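Long-range contacts in polymerase X (Deinococcus radiodurans, PDB 2W9M), which probably extends DNA by adding deoxyribonucleotides from their triphosphates during repair, and carries a zinc-binding PHP domain: residues K510-N514 with A541-N545; S39-L44 with I62-G66. One frame throughout, in Å; residues are numbered along the deposited sequence.

Contact 1: K510-N514 with A541-N545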
loop_
_atom_site.group_PDB
_atom_site.type_symbol
_atom_site.label_atom_id
_atom_site.label_comp_id
_atom_site.label_asym_id
_atom_site.label_seq_id
_atom_site.Cartn_x
_atom_site.Cartn_y
_atom_site.Cartn_z
ATOM N N LYS A 510 -14.287 11.478 8.591
ATOM C CA LYS A 510 -14.264 10.078 8.969
ATOM C C LYS A 510 -13.381 9.367 7.959
ATOM O O LYS A 510 -13.401 9.690 6.777
ATOM C CB LYS A 510 -15.671 9.484 8.959
ATOM C CG LYS A 510 -16.508 9.866 10.164
ATOM C CD LYS A 510 -17.592 8.833 10.436
ATOM C CE LYS A 510 -17.060 7.665 11.257
ATOM N NZ LYS A 510 -15.871 7.021 10.631
ATOM N N PHE A 511 -12.594 8.407 8.418
ATOM C CA PHE A 511 -11.664 7.732 7.527
ATOM C C PHE A 511 -12.016 6.264 7.358
ATOM O O PHE A 511 -12.785 5.698 8.137
ATOM C CB PHE A 511 -10.233 7.866 8.046
ATOM C CG PHE A 511 -9.784 9.287 8.204
ATOM C CD1 PHE A 511 -10.033 9.976 9.376
ATOM C CD2 PHE A 511 -9.124 9.937 7.174
ATOM C CE1 PHE A 511 -9.628 11.288 9.524
ATOM C CE2 PHE A 511 -8.713 11.244 7.316
ATOM C CZ PHE A 511 -8.966 11.921 8.495
ATOM N N ALA A 512 -11.445 5.653 6.327
ATOM C CA ALA A 512 -11.572 4.224 6.127
ATOM C C ALA A 512 -10.192 3.623 5.854
ATOM O O ALA A 512 -9.525 3.997 4.887
ATOM C CB ALA A 512 -12.526 3.940 4.970
ATOM N N ILE A 513 -9.757 2.708 6.713
ATOM C CA ILE A 513 -8.494 2.014 6.497
ATOM C C ILE A 513 -8.732 0.782 5.633
ATOM O O ILE A 513 -9.151 -0.263 6.126
ATOM C CB ILE A 513 -7.823 1.616 7.826
ATOM C CG1 ILE A 513 -7.692 2.836 8.738
ATOM C CG2 ILE A 513 -6.449 1.017 7.578
ATOM C CD1 ILE A 513 -7.173 2.509 10.129
ATOM N N ASN A 514 -8.467 0.922 4.338
ATOM C CA ASN A 514 -8.771 -0.121 3.357
ATOM C C ASN A 514 -7.511 -0.719 2.739
ATOM O O ASN A 514 -6.596 0.008 2.354
ATOM C CB ASN A 514 -9.666 0.441 2.250
ATOM C CG ASN A 514 -10.982 1.008 2.784
ATOM O OD1 ASN A 514 -11.353 0.778 3.939
ATOM N ND2 ASN A 514 -11.694 1.750 1.939
ATOM N N ALA A 541 -13.199 5.234 16.561
ATOM C CA ALA A 541 -14.349 6.098 16.300
ATOM C C ALA A 541 -14.160 6.995 15.074
ATOM O O ALA A 541 -15.132 7.517 14.529
ATOM C CB ALA A 541 -14.688 6.934 17.533
ATOM N N HIS A 542 -12.912 7.171 14.647
ATOM C CA HIS A 542 -12.613 7.952 13.447
ATOM C C HIS A 542 -12.704 7.093 12.190
ATOM O O HIS A 542 -12.716 7.616 11.075
ATOM C CB HIS A 542 -11.202 8.549 13.522
ATOM C CG HIS A 542 -11.069 9.703 14.469
ATOM N ND1 HIS A 542 -10.594 9.558 15.755
ATOM C CD2 HIS A 542 -11.322 11.023 14.306
ATOM C CE1 HIS A 542 -10.573 10.738 16.349
ATOM N NE2 HIS A 542 -11.007 11.643 15.491
ATOM N N VAL A 543 -12.756 5.777 12.375
ATOM C CA VAL A 543 -12.659 4.834 11.266
ATOM C C VAL A 543 -13.934 4.004 11.089
ATOM O O VAL A 543 -14.287 3.214 11.965
ATOM C CB VAL A 543 -11.469 3.875 11.483
ATOM C CG1 VAL A 543 -11.392 2.843 10.366
ATOM C CG2 VAL A 543 -10.176 4.652 11.591
ATOM N N VAL A 544 -14.606 4.164 9.949
ATOM C CA VAL A 544 -15.842 3.424 9.674
ATOM C C VAL A 544 -15.673 1.904 9.683
ATOM O O VAL A 544 -16.623 1.185 9.970
ATOM C CB VAL A 544 -16.472 3.820 8.327
ATOM C CG1 VAL A 544 -16.885 5.277 8.340
ATOM C CG2 VAL A 544 -15.499 3.543 7.194
ATOM N N ASN A 545 -14.477 1.415 9.367
ATOM C CA ASN A 545 -14.215 -0.024 9.378
ATOM C C ASN A 545 -14.497 -0.672 10.730
ATOM O O ASN A 545 -14.636 -1.892 10.818
ATOM C CB ASN A 545 -12.765 -0.324 8.981
ATOM C CG ASN A 545 -12.377 0.300 7.662
ATOM O OD1 ASN A 545 -12.144 1.504 7.580
ATOM N ND2 ASN A 545 -12.297 -0.518 6.622
#
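Phe511 and Val543 form a single parallel-type beta bridge, by which the loop around 541-545 lines up beside strand 511-514, the last strand of the parallel sheet in the PHP domain. Phe511 N donates to His542 O at 2.8 Å with an almost straight N-H (178°), and Val544 N returns a bond to Phe511 O at 3.0 Å. The CA of Val543 adds a CA-H...O contact to that same Phe511 carbonyl. His542 O also lies near the plane of the Phe511 ring, at its edge, 4.0 Å from CD1. The chain of Lys510, bent at chi3 (84°) and chi4, carries NZ back over the loop to a weak bond with His542 O. Apolar packing flanks the bridge: Ile513 CD1 meets Val543 CG2 at 4.0 Å, the two side chains crossing at about a right angle, while Ala512 CB rests 3.7 Å from Val544 CG2. Farther along, the buried Asn545 side chain continues the polar pairing. Its OD1 takes a weak bond from Ile513 N at 2.8 Å, and its ND2 bonds Asn514 OD1 at 3.1 Å, that oxygen lying in the amide plane of Asn545 with the two amides turned 67° apart. The same ND2 also bonds Gly329 O, and Glu487 holds Asn514 ND2. An alanine in place of Asn545 would probably leave Ile513 N without its weak acceptor and Asn514 OD1 without its ND2 donor, with Glu487 left to hold the Asn514 amide. The Asn514 side chain touches His332, a zinc ligand, making Asn514 a second-shell neighbour, with Asn545 one step behind. Asn545 thus joins the sheet's outermost strands, 511-514 and 329-333, consistent with closure of the distorted (beta-alpha)7 barrel of PHP domains, while Phe555 of helix 549-561 packs on Lys510 and Val544.

Contact 2: S39-L44 with I62-G66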
loop_
_atom_site.group_PDB
_atom_site.type_symbol
_atom_site.label_atom_id
_atom_site.label_comp_id
_atom_site.label_asym_id
_atom_site.label_seq_id
_atom_site.Cartn_x
_atom_site.Cartn_y
_atom_site.Cartn_z
ATOM N N SER A 39 -2.847 -9.148 -33.132
ATOM C CA SER A 39 -2.980 -9.270 -34.582
ATOM C C SER A 39 -2.448 -8.030 -35.295
ATOM O O SER A 39 -1.898 -8.127 -36.392
ATOM C CB SER A 39 -4.437 -9.534 -34.979
ATOM O OG SER A 39 -5.241 -8.380 -34.792
ATOM N N ALA A 40 -2.613 -6.867 -34.674
ATOM C CA ALA A 40 -2.078 -5.629 -35.233
ATOM C C ALA A 40 -0.552 -5.656 -35.228
ATOM O O ALA A 40 0.094 -5.014 -36.056
ATOM C CB ALA A 40 -2.595 -4.423 -34.462
ATOM N N ALA A 41 0.020 -6.405 -34.292
ATOM C CA ALA A 41 1.468 -6.521 -34.189
ATOM C C ALA A 41 2.019 -7.423 -35.284
ATOM O O ALA A 41 3.099 -7.175 -35.819
ATOM C CB ALA A 41 1.859 -7.048 -32.822
ATOM N N ARG A 42 1.271 -8.471 -35.613
ATOM C CA ARG A 42 1.691 -9.419 -36.637
ATOM C C ARG A 42 1.567 -8.826 -38.038
ATOM O O ARG A 42 2.238 -9.268 -38.967
ATOM C CB ARG A 42 0.888 -10.721 -36.537
ATOM C CG ARG A 42 0.858 -11.324 -35.141
ATOM C CD ARG A 42 0.785 -12.844 -35.192
ATOM N NE ARG A 42 1.019 -13.448 -33.882
ATOM C CZ ARG A 42 1.639 -14.611 -33.694
ATOM N NH1 ARG A 42 2.102 -15.296 -34.731
ATOM N NH2 ARG A 42 1.807 -15.083 -32.467
ATOM N N SER A 43 0.702 -7.825 -38.184
ATOM C CA SER A 43 0.510 -7.151 -39.466
ATOM C C SER A 43 1.595 -6.104 -39.710
ATOM O O SER A 43 2.141 -6.012 -40.809
ATOM C CB SER A 43 -0.881 -6.510 -39.543
ATOM O OG SER A 43 -1.902 -7.493 -39.638
ATOM N N LEU A 44 1.905 -5.316 -38.685
ATOM C CA LEU A 44 3.003 -4.358 -38.768
ATOM C C LEU A 44 4.319 -5.084 -39.007
ATOM O O LEU A 44 5.312 -4.474 -39.407
ATOM C CB LEU A 44 3.097 -3.519 -37.494
ATOM C CG LEU A 44 2.235 -2.258 -37.442
ATOM C CD1 LEU A 44 2.543 -1.463 -36.185
ATOM C CD2 LEU A 44 2.466 -1.411 -38.682
ATOM N N ILE A 62 -3.093 0.384 -43.219
ATOM C CA ILE A 62 -2.671 -0.957 -42.814
ATOM C C ILE A 62 -3.853 -1.884 -42.536
ATOM O O ILE A 62 -4.903 -1.436 -42.073
ATOM C CB ILE A 62 -1.782 -0.913 -41.544
ATOM C CG1 ILE A 62 -0.816 0.277 -41.586
ATOM C CG2 ILE A 62 -1.045 -2.237 -41.351
ATOM C CD1 ILE A 62 0.269 0.163 -42.636
ATOM N N PRO A 63 -3.687 -3.180 -42.838
ATOM C CA PRO A 63 -4.661 -4.215 -42.470
ATOM C C PRO A 63 -4.716 -4.470 -40.965
ATOM O O PRO A 63 -3.702 -4.343 -40.276
ATOM C CB PRO A 63 -4.128 -5.462 -43.181
ATOM C CG PRO A 63 -3.303 -4.940 -44.303
ATOM C CD PRO A 63 -2.675 -3.688 -43.780
ATOM N N LYS A 64 -5.903 -4.821 -40.474
ATOM C CA LYS A 64 -6.106 -5.240 -39.084
ATOM C C LYS A 64 -5.886 -4.139 -38.043
ATOM O O LYS A 64 -5.929 -4.397 -36.841
ATOM C CB LYS A 64 -5.246 -6.467 -38.759
ATOM C CG LYS A 64 -5.525 -7.660 -39.655
ATOM C CD LYS A 64 -4.748 -8.886 -39.218
ATOM C CE LYS A 64 -5.078 -10.080 -40.102
ATOM N NZ LYS A 64 -4.323 -11.303 -39.712
ATOM N N VAL A 65 -5.660 -2.914 -38.505
ATOM C CA VAL A 65 -5.472 -1.793 -37.594
ATOM C C VAL A 65 -6.674 -0.853 -37.625
ATOM O O VAL A 65 -6.637 0.203 -38.258
ATOM C CB VAL A 65 -4.175 -1.013 -37.899
ATOM C CG1 VAL A 65 -2.959 -1.901 -37.686
ATOM C CG2 VAL A 65 -4.194 -0.471 -39.315
ATOM N N GLY A 66 -7.740 -1.246 -36.933
ATOM C CA GLY A 66 -8.955 -0.453 -36.877
ATOM C C GLY A 66 -8.721 0.965 -36.388
ATOM O O GLY A 66 -7.593 1.342 -36.066
#
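Ser39 O, which the Lys64 side chain approaches from the facing loop, is gripped by three donors of its own helix: Ser43 N at 3.2 Å, and more weakly Arg42 N and Ser43 OG. Ser43 OG reaches back to Ser39 O at 3.3 Å, a weak bond that chi1 of -70° makes possible by setting OG beside the backbone N. The same hydroxyl meets the stem of Lys64, whose CD comes within 3.2 Å of Ser43 OG. Extended beyond CG, the lysine lies across the helix, its CD set at Ser43 OG and near Ser39, touching with methylenes and not with its amine. Ser43 CB rests 3.6 Å from Pro63 O. Deeper in, Ala40 CB packs at 4.1 Å against Val65 CG1. Leu44 CD2 reaches Ile62 CG2 at 4.5 Å, a looser and partly exposed touch. Segment 62-66 probably forms part of the hairpin of a helix-hairpin-helix motif, with Gly66 as N-cap of helix 67-79; Ala40 and Leu44 touch that helix too, at Ile69 and Leu73. Since the bonds of Ser43 stay inside its helix and the loop offers mainly carbon, the two segments are joined by van der Waals packing, which asks for matching shape more than for matching charge.

How the contacts relate
Following the chain from its N terminus, contact 2 comes first, closing a 17-residue excursion, much of it not modelled, between helix 34-45 and the hairpin before helix 67-79. It belongs to the small N-terminal helix-hairpin-helix region. Contact 1 forms far later, where the chain leaves strand 511-514, passes through helix 526-535 and returns 26 residues on, just before the C-terminal helix 549-561. The two loops stand in series, neither nested nor crossed. Their centres are 49 Å apart and their nearest atoms about 37 Å, so each acts within its own domain of the extended molecule: contact 2 far out, in a helical module that probably binds DNA, contact 1 nearer the middle, in the zinc-bearing PHP domain.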